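Local coordinates for protein HTH-type transcriptional regulator KdgR (PDB 1YSP) that represses transcription of the genes for uptake and breakdown of 2-keto-3-deoxygluconate, this chain being its C-terminal, IclR-type domain without the DNA-binding part, at residues 125-130 against 160-165; 63-68 against 101-106; 91-96 against 115-120. All coordinates share one frame; numbering follows the deposited sequence.

In the fold
The contacts run from the long helix through the antiparallel sheet to the loops beyond. Interaction 1 sets strand 125-130 against helix segment 160-165 on one sheet face; on the other, Ala-126 CB lies 3.8 Å from Ile-63 N, and Ala-126 O is 3.4 Å from Val-66 CG1. These touches join interactions 1 and 2, whose centres are about 14 Å apart. Interaction 2 meets interaction 3, its centre about 13 Å away, through the salt bridge from Lys-65 NZ to Glu-117 OE1 (2.5 Å) and through Ile-93 CD1, which packs on Val-102 CG2 (3.8 Å). Interactions 1 and 3 do not touch, their centres about 22 Å apart on opposite sides of the chain's centre.

Interaction 1: residues 125-130 against 160-165; sequences IAVPVF and MLHTAA
A water molecule ties Pro-128 to His-162: it donates to Pro-128 O at 2.9 Å and is hydrogen-bonded to His-162 ND1 at 3.0 Å. It lies in the plane of the imidazole at the ring's edge, while a methyl group takes a face of the same ring. Val-127 CG1 stands over that face in a CH-pi contact, 3.7 Å from the centroid and 24° off the normal, on the side toward ND1 and CE1. Histidine suits this place because its flat ring offers a surface to the valine and its rim a nitrogen to the water. The ring reaches the strand because CG is anti to the carbonyl carbon, chi1 -84°.

The second methyl of Val-127 works on the helix itself. CG2 lies 3.6 Å from Leu-161 CB and 3.7 Å from Ala-165 CB, so it touches two residues one helical turn apart. Alanine keeps the approach close: its lone methyl packs against Val-127 CG2 and also meets Val-129 CG2 at 3.9 Å. Leu-161 reaches back along the strand, its CD1 4.0 Å from Ile-125 CG2.

Strand and helix run nearly parallel here, their axes 23° apart. Strand 123-130 is flanked in the sheet by strands 112-115 and 136-142, and helix 151-172 is backed by helix 4-20, whose Leu-16 touches Leu-161 and Ala-164.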
loop_
_atom_site.group_PDB
_atom_site.type_symbol
_atom_site.label_atom_id
_atom_site.label_comp_id
_atom_site.label_asym_id
_atom_site.label_seq_id
_atom_site.Cartn_x
_atom_site.Cartn_y
_atom_site.Cartn_z
ATOM N N ILE A 125 -4.610 4.484 -1.909
ATOM C CA ILE A 125 -5.316 3.298 -1.483
ATOM C C ILE A 125 -4.434 2.104 -1.939
ATOM O O ILE A 125 -3.880 2.178 -3.043
ATOM C CB ILE A 125 -6.716 3.108 -2.138
ATOM C CG1 ILE A 125 -7.628 4.359 -1.952
ATOM C CG2 ILE A 125 -7.350 1.767 -1.672
ATOM C CD1 ILE A 125 -8.797 4.367 -2.946
ATOM N N ALA A 126 -4.290 1.067 -1.100
ATOM C CA ALA A 126 -3.390 -0.056 -1.511
ATOM C C ALA A 126 -3.933 -1.374 -1.085
ATOM O O ALA A 126 -4.720 -1.438 -0.124
ATOM C CB ALA A 126 -1.990 0.132 -0.935
ATOM N N VAL A 127 -3.474 -2.445 -1.778
ATOM C CA VAL A 127 -3.883 -3.786 -1.501
ATOM C C VAL A 127 -2.659 -4.688 -1.439
ATOM O O VAL A 127 -1.647 -4.376 -2.037
ATOM C CB VAL A 127 -4.905 -4.388 -2.555
ATOM C CG1 VAL A 127 -6.292 -3.616 -2.505
ATOM C CG2 VAL A 127 -4.283 -4.455 -3.939
ATOM N N PRO A 128 -2.761 -5.789 -0.668
ATOM C CA PRO A 128 -1.619 -6.716 -0.546
ATOM C C PRO A 128 -1.358 -7.579 -1.804
ATOM O O PRO A 128 -2.323 -8.044 -2.432
ATOM C CB PRO A 128 -2.034 -7.587 0.633
ATOM C CG PRO A 128 -3.577 -7.623 0.553
ATOM C CD PRO A 128 -3.911 -6.187 0.178
ATOM N N VAL A 129 -0.083 -7.856 -2.091
ATOM C CA VAL A 129 0.288 -8.795 -3.145
ATOM C C VAL A 129 0.986 -9.913 -2.377
ATOM O O VAL A 129 1.889 -9.657 -1.609
ATOM C CB VAL A 129 1.221 -8.147 -4.186
ATOM C CG1 VAL A 129 1.902 -9.200 -5.111
ATOM C CG2 VAL A 129 0.444 -7.134 -5.027
ATOM N N PHE A 130 0.546 -11.146 -2.597
ATOM C CA PHE A 130 0.972 -12.291 -1.785
ATOM C C PHE A 130 1.977 -13.140 -2.553
ATOM O O PHE A 130 1.938 -13.217 -3.799
ATOM C CB PHE A 130 -0.224 -13.135 -1.399
ATOM C CG PHE A 130 -1.219 -12.440 -0.521
ATOM C CD1 PHE A 130 -1.015 -12.344 0.860
ATOM C CD2 PHE A 130 -2.377 -11.893 -1.073
ATOM C CE1 PHE A 130 -1.963 -11.712 1.668
ATOM C CE2 PHE A 130 -3.316 -11.251 -0.295
ATOM C CZ PHE A 130 -3.115 -11.135 1.074
ATOM N N MET A 160 -10.674 -2.886 -8.509
ATOM C CA MET A 160 -9.678 -3.044 -9.599
ATOM C C MET A 160 -8.269 -3.383 -9.071
ATOM O O MET A 160 -7.510 -4.123 -9.717
ATOM C CB MET A 160 -9.567 -1.789 -10.450
ATOM C CG MET A 160 -10.853 -1.442 -11.237
ATOM S SD MET A 160 -10.609 0.111 -12.136
ATOM C CE MET A 160 -10.928 1.317 -10.885
ATOM N N LEU A 161 -7.886 -2.782 -7.935
ATOM C CA LEU A 161 -6.597 -3.177 -7.275
ATOM C C LEU A 161 -6.588 -4.683 -6.943
ATOM O O LEU A 161 -5.575 -5.363 -7.169
ATOM C CB LEU A 161 -6.398 -2.350 -5.980
ATOM C CG LEU A 161 -5.869 -0.966 -6.250
ATOM C CD1 LEU A 161 -5.968 -0.134 -4.932
ATOM C CD2 LEU A 161 -4.424 -0.993 -6.749
ATOM N N HIS A 162 -7.671 -5.171 -6.351
ATOM C CA HIS A 162 -7.771 -6.580 -5.956
ATOM C C HIS A 162 -7.646 -7.509 -7.162
ATOM O O HIS A 162 -6.911 -8.511 -7.125
ATOM C CB HIS A 162 -9.060 -6.851 -5.215
ATOM C CG HIS A 162 -8.985 -6.535 -3.752
ATOM N ND1 HIS A 162 -7.876 -6.834 -2.980
ATOM C CD2 HIS A 162 -9.894 -5.994 -2.911
ATOM C CE1 HIS A 162 -8.101 -6.456 -1.734
ATOM N NE2 HIS A 162 -9.316 -5.946 -1.665
ATOM N N THR A 163 -8.331 -7.176 -8.239
ATOM C CA THR A 163 -8.136 -7.938 -9.519
ATOM C C THR A 163 -6.693 -7.972 -9.971
ATOM O O THR A 163 -6.130 -9.061 -10.238
ATOM C CB THR A 163 -9.042 -7.349 -10.631
ATOM O OG1 THR A 163 -10.384 -7.363 -10.143
ATOM C CG2 THR A 163 -8.931 -8.162 -11.955
ATOM N N ALA A 164 -6.073 -6.798 -10.055
ATOM C CA ALA A 164 -4.676 -6.683 -10.466
ATOM C C ALA A 164 -3.753 -7.489 -9.544
ATOM O O ALA A 164 -2.925 -8.316 -10.014
ATOM C CB ALA A 164 -4.250 -5.195 -10.471
ATOM N N ALA A 165 -3.911 -7.290 -8.220
ATOM C CA ALA A 165 -3.082 -8.014 -7.242
ATOM C C ALA A 165 -3.259 -9.539 -7.291
ATOM O O ALA A 165 -2.287 -10.277 -7.145
ATOM C CB ALA A 165 -3.362 -7.494 -5.829
HETATM O O HOH W 1 -5.202 -7.992 -2.492
#

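Interaction 2: residues 63-68 against 101-106; sequences IGKVLL and PVLDQV
Aliphatic contacts carry the meeting of Lys-65, Val-66 and Leu-68 with Val-102, Leu-103 and Val-106. Leu-103 CD1 presses on Leu-68 CB at 3.7 Å, and Val-106 CG1 meets Val-66 CG1 methyl to methyl at 4.1 Å, the two side chains at about a right angle. Val-106 can serve two neighbours because it branches at CB: CG1 is anti to the backbone N (chi1 170°) and turns to Val-66, while CG2 lies 4.1 Å from Lys-65 CB.

A second kind of contact sets a side chain on backbone. Leu-103 CD2 rests 3.6 Å from Lys-65 O, so that the fork of this leucine spans the helix surface between Lys-65 and Leu-68.

Lys-65 combines an apolar chain with a charged end. Its extended methylene chain passes Val-102, Lys-65 CD lying 3.9 Å from Val-102 CG1, and carries the ammonium beyond this contact to a salt bridge with Glu-117 and a hydrogen bond to Glu-113 O, which together hold its end.

Segments 63-68 and 101-106 cross almost perpendicularly (-83°), their axes approaching to 9.3 Å. Such a helical layer on one face of an antiparallel sheet is consistent with the GAF-like fold of IclR-type C-terminal domains.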
loop_
_atom_site.group_PDB
_atom_site.type_symbol
_atom_site.label_atom_id
_atom_site.label_comp_id
_atom_site.label_asym_id
_atom_site.label_seq_id
_atom_site.Cartn_x
_atom_site.Cartn_y
_atom_site.Cartn_z
ATOM N N ILE A 63 0.755 1.517 1.314
ATOM C CA ILE A 63 1.559 0.256 1.069
ATOM C C ILE A 63 2.193 -0.240 2.383
ATOM O O ILE A 63 2.261 -1.449 2.668
ATOM C CB ILE A 63 2.642 0.516 -0.032
ATOM C CG1 ILE A 63 1.965 0.622 -1.436
ATOM C CG2 ILE A 63 3.733 -0.603 -0.007
ATOM C CD1 ILE A 63 2.899 1.268 -2.508
ATOM N N GLY A 64 2.716 0.697 3.177
ATOM C CA GLY A 64 3.258 0.345 4.498
ATOM C C GLY A 64 2.224 -0.363 5.339
ATOM O O GLY A 64 2.508 -1.403 5.944
ATOM N N LYS A 65 1.019 0.170 5.407
ATOM C CA LYS A 65 -0.027 -0.488 6.171
ATOM C C LYS A 65 -0.312 -1.910 5.699
ATOM O O LYS A 65 -0.507 -2.830 6.512
ATOM C CB LYS A 65 -1.299 0.299 6.192
ATOM C CG LYS A 65 -1.066 1.656 6.970
ATOM C CD LYS A 65 -2.356 2.446 7.054
ATOM C CE LYS A 65 -1.993 3.929 7.370
ATOM N NZ LYS A 65 -3.212 4.848 7.303
ATOM N N VAL A 66 -0.361 -2.098 4.388
ATOM C CA VAL A 66 -0.682 -3.456 3.940
ATOM C C VAL A 66 0.486 -4.426 4.098
ATOM O O VAL A 66 0.243 -5.624 4.233
ATOM C CB VAL A 66 -1.295 -3.533 2.449
ATOM C CG1 VAL A 66 -2.551 -2.578 2.256
ATOM C CG2 VAL A 66 -0.259 -3.372 1.418
ATOM N N LEU A 67 1.723 -3.935 4.109
ATOM C CA LEU A 67 2.932 -4.785 4.333
ATOM C C LEU A 67 3.052 -5.266 5.780
ATOM O O LEU A 67 3.725 -6.266 6.067
ATOM C CB LEU A 67 4.201 -4.059 3.970
ATOM C CG LEU A 67 4.519 -3.872 2.493
ATOM C CD1 LEU A 67 5.530 -2.732 2.330
ATOM C CD2 LEU A 67 5.033 -5.200 1.881
ATOM N N LEU A 68 2.403 -4.541 6.668
ATOM C CA LEU A 68 2.305 -4.920 8.092
ATOM C C LEU A 68 1.057 -5.624 8.539
ATOM O O LEU A 68 1.126 -6.403 9.513
ATOM C CB LEU A 68 2.476 -3.662 8.989
ATOM C CG LEU A 68 3.783 -2.883 8.809
ATOM C CD1 LEU A 68 3.803 -1.574 9.720
ATOM C CD2 LEU A 68 5.087 -3.721 9.050
ATOM N N PRO A 101 -4.342 -0.832 16.044
ATOM C CA PRO A 101 -5.776 -0.880 15.705
ATOM C C PRO A 101 -6.060 -0.508 14.235
ATOM O O PRO A 101 -6.973 -1.050 13.632
ATOM C CB PRO A 101 -6.410 0.154 16.679
ATOM C CG PRO A 101 -5.486 0.173 17.838
ATOM C CD PRO A 101 -4.105 0.127 17.146
ATOM N N VAL A 102 -5.281 0.402 13.651
ATOM C CA VAL A 102 -5.486 0.712 12.221
ATOM C C VAL A 102 -5.176 -0.539 11.353
ATOM O O VAL A 102 -5.921 -0.887 10.410
ATOM C CB VAL A 102 -4.645 1.945 11.827
ATOM C CG1 VAL A 102 -4.555 2.110 10.306
ATOM C CG2 VAL A 102 -5.227 3.224 12.511
ATOM N N LEU A 103 -4.107 -1.233 11.701
ATOM C CA LEU A 103 -3.743 -2.459 10.983
ATOM C C LEU A 103 -4.835 -3.538 11.078
ATOM O O LEU A 103 -5.038 -4.323 10.123
ATOM C CB LEU A 103 -2.399 -2.967 11.471
ATOM C CG LEU A 103 -1.202 -2.029 11.250
ATOM C CD1 LEU A 103 0.009 -2.846 11.661
ATOM C CD2 LEU A 103 -1.053 -1.542 9.820
ATOM N N ASP A 104 -5.525 -3.587 12.219
ATOM C CA ASP A 104 -6.686 -4.481 12.390
ATOM C C ASP A 104 -7.741 -4.172 11.329
ATOM O O ASP A 104 -8.276 -5.095 10.668
ATOM C CB ASP A 104 -7.349 -4.338 13.770
ATOM C CG ASP A 104 -6.525 -4.899 14.914
ATOM O OD1 ASP A 104 -5.604 -5.693 14.714
ATOM O OD2 ASP A 104 -6.823 -4.483 16.059
ATOM N N GLN A 105 -8.071 -2.889 11.175
ATOM C CA GLN A 105 -9.080 -2.482 10.197
ATOM C C GLN A 105 -8.594 -2.784 8.763
ATOM O O GLN A 105 -9.400 -3.231 7.913
ATOM C CB GLN A 105 -9.411 -1.007 10.344
ATOM C CG GLN A 105 -10.350 -0.453 9.314
ATOM C CD GLN A 105 -11.759 -0.973 9.507
ATOM O OE1 GLN A 105 -12.103 -1.435 10.608
ATOM N NE2 GLN A 105 -12.577 -0.924 8.453
ATOM N N VAL A 106 -7.311 -2.533 8.499
ATOM C CA VAL A 106 -6.761 -2.828 7.161
ATOM C C VAL A 106 -6.978 -4.332 6.817
ATOM O O VAL A 106 -7.502 -4.661 5.751
ATOM C CB VAL A 106 -5.242 -2.417 7.075
ATOM C CG1 VAL A 106 -4.576 -2.932 5.768
ATOM C CG2 VAL A 106 -5.094 -0.883 7.149
#

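Interaction 3: residues 91-96 against 115-120; sequences RTITST and NEEQEE
Thr-92 and Glu-117 meet because the threonine hydroxyl is turned anti to its carbonyl carbon (chi1 -47°), which aims OG1 at the facing loop, while Glu-117 sends an extended chain past Arg-91 O. Thr-92 OG1 donates to Glu-117 O at 2.6 Å, in the carbonyl plane and at a C=O...donor angle of 145°. Threonine suits the place because its hydroxyl can also accept, here from Thr-89 N. A valine here would probably leave Glu-117 O without this short bond and Thr-89 N without its acceptor, making the two loops freer to shift apart.

Glutamate fits because both carboxylate oxygens find donors. OE2 takes the backbone N of Asn-115 at 2.8 Å from above the carboxylate plane, and a water that links it to Arg-91 NH2, 2.9 Å from each. OE1 receives a second water, bonded to Ile-93 N, and the Lys-65 ammonium; these partners are likely to stabilise the negative charge. Asn-115 ND2 lies over one face of the Arg-91 guanidinium, 3.2 Å above the plane and toward its rim, the amide tilted by 38°; NH2 and ND2, both donors, are not hydrogen-bonded.

Segment 91-96 ends the loop from helix 73-80 to helix 96-109; Ser-95 is the latter's N-cap, OG bonded to Ala-98 N, and Ile-93 touches Val-102 on its side. Segment 115-120 starts the connection from strand 112-115 to strand 123-130.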
loop_
_atom_site.group_PDB
_atom_site.type_symbol
_atom_site.label_atom_id
_atom_site.label_comp_id
_atom_site.label_asym_id
_atom_site.label_seq_id
_atom_site.Cartn_x
_atom_site.Cartn_y
_atom_site.Cartn_z
ATOM N N ARG A 91 -3.365 14.295 10.294
ATOM C CA ARG A 91 -3.910 12.933 10.301
ATOM C C ARG A 91 -2.906 11.792 10.497
ATOM O O ARG A 91 -3.310 10.620 10.630
ATOM C CB ARG A 91 -4.692 12.678 8.996
ATOM C CG ARG A 91 -5.990 13.486 8.906
ATOM C CD ARG A 91 -6.811 13.084 7.673
ATOM N NE ARG A 91 -7.341 11.722 7.824
ATOM C CZ ARG A 91 -8.548 11.412 8.305
ATOM N NH1 ARG A 91 -9.403 12.368 8.674
ATOM N NH2 ARG A 91 -8.916 10.138 8.401
ATOM N N THR A 92 -1.621 12.130 10.501
ATOM C CA THR A 92 -0.575 11.105 10.628
ATOM C C THR A 92 -0.753 10.317 11.915
ATOM O O THR A 92 -1.023 10.927 12.999
ATOM C CB THR A 92 0.856 11.671 10.619
ATOM O OG1 THR A 92 1.012 12.617 9.556
ATOM C CG2 THR A 92 1.845 10.474 10.440
ATOM N N ILE A 93 -0.639 8.977 11.818
ATOM C CA ILE A 93 -0.689 8.073 12.974
ATOM C C ILE A 93 0.754 8.037 13.531
ATOM O O ILE A 93 1.679 7.670 12.799
ATOM C CB ILE A 93 -1.112 6.598 12.577
ATOM C CG1 ILE A 93 -2.548 6.556 12.026
ATOM C CG2 ILE A 93 -0.959 5.698 13.782
ATOM C CD1 ILE A 93 -2.731 5.527 10.882
ATOM N N THR A 94 0.956 8.351 14.814
ATOM C CA THR A 94 2.337 8.579 15.284
ATOM C C THR A 94 2.745 7.801 16.532
ATOM O O THR A 94 3.660 8.236 17.275
ATOM C CB THR A 94 2.603 10.111 15.504
ATOM O OG1 THR A 94 1.592 10.643 16.376
ATOM C CG2 THR A 94 2.509 10.846 14.147
ATOM N N SER A 95 2.143 6.615 16.741
ATOM C CA SER A 95 2.718 5.633 17.666
ATOM C C SER A 95 2.366 4.230 17.226
ATOM O O SER A 95 1.358 4.022 16.529
ATOM C CB SER A 95 2.188 5.819 19.099
ATOM O OG SER A 95 0.766 5.691 19.203
ATOM N N THR A 96 3.135 3.247 17.706
ATOM C CA THR A 96 2.779 1.835 17.445
ATOM C C THR A 96 1.438 1.507 18.050
ATOM O O THR A 96 0.629 0.805 17.432
ATOM C CB THR A 96 3.874 0.915 17.976
ATOM O OG1 THR A 96 5.090 1.289 17.322
ATOM C CG2 THR A 96 3.550 -0.576 17.715
ATOM N N ASN A 115 -4.792 8.633 3.988
ATOM C CA ASN A 115 -5.738 9.719 3.815
ATOM C C ASN A 115 -5.126 11.033 4.327
ATOM O O ASN A 115 -5.293 11.416 5.498
ATOM C CB ASN A 115 -7.049 9.363 4.503
ATOM C CG ASN A 115 -8.132 10.411 4.297
ATOM O OD1 ASN A 115 -7.976 11.305 3.473
ATOM N ND2 ASN A 115 -9.210 10.319 5.072
ATOM N N GLU A 116 -4.367 11.673 3.456
ATOM C CA GLU A 116 -3.577 12.878 3.796
ATOM C C GLU A 116 -2.775 12.728 5.096
ATOM O O GLU A 116 -2.742 13.638 5.955
ATOM C CB GLU A 116 -4.501 14.114 3.873
ATOM C CG GLU A 116 -5.275 14.367 2.590
ATOM C CD GLU A 116 -6.209 15.606 2.739
ATOM O OE1 GLU A 116 -7.332 15.465 3.272
ATOM O OE2 GLU A 116 -5.778 16.675 2.304
ATOM N N GLU A 117 -2.172 11.548 5.250
ATOM C CA GLU A 117 -1.292 11.258 6.371
ATOM C C GLU A 117 0.166 11.623 6.101
ATOM O O GLU A 117 0.902 11.902 7.028
ATOM C CB GLU A 117 -1.445 9.773 6.759
ATOM C CG GLU A 117 -2.813 9.463 7.356
ATOM C CD GLU A 117 -3.173 8.011 7.253
ATOM O OE1 GLU A 117 -2.388 7.185 7.753
ATOM O OE2 GLU A 117 -4.177 7.689 6.594
ATOM N N GLN A 118 0.594 11.620 4.833
ATOM C CA GLN A 118 1.947 12.079 4.473
ATOM C C GLN A 118 1.990 13.535 4.031
ATOM O O GLN A 118 2.918 14.273 4.384
ATOM C CB GLN A 118 2.525 11.248 3.321
ATOM C CG GLN A 118 2.940 9.872 3.648
ATOM C CD GLN A 118 3.774 9.284 2.515
ATOM O OE1 GLN A 118 4.982 9.138 2.643
ATOM N NE2 GLN A 118 3.128 8.959 1.399
ATOM N N GLU A 119 0.990 13.935 3.260
ATOM C CA GLU A 119 0.987 15.232 2.610
ATOM C C GLU A 119 -0.446 15.689 2.466
ATOM O O GLU A 119 -1.320 14.921 2.030
ATOM C CB GLU A 119 1.647 15.100 1.234
ATOM C CG GLU A 119 2.186 16.391 0.664
ATOM C CD GLU A 119 3.118 16.140 -0.505
ATOM O OE1 GLU A 119 3.147 16.983 -1.428
ATOM O OE2 GLU A 119 3.804 15.091 -0.505
ATOM N N GLU A 120 -0.719 16.925 2.859
ATOM C CA GLU A 120 -2.052 17.483 2.601
ATOM C C GLU A 120 -2.367 17.363 1.102
ATOM O O GLU A 120 -1.489 17.513 0.249
ATOM C CB GLU A 120 -2.163 18.946 3.076
ATOM C CG GLU A 120 -2.015 19.107 4.581
ATOM C CD GLU A 120 -0.562 19.156 5.065
ATOM O OE1 GLU A 120 0.380 18.842 4.278
ATOM O OE2 GLU A 120 -0.365 19.535 6.257
HETATM O O HOH W 2 -6.411 8.810 7.980
HETATM O O HOH W 3 -0.348 7.765 9.417
#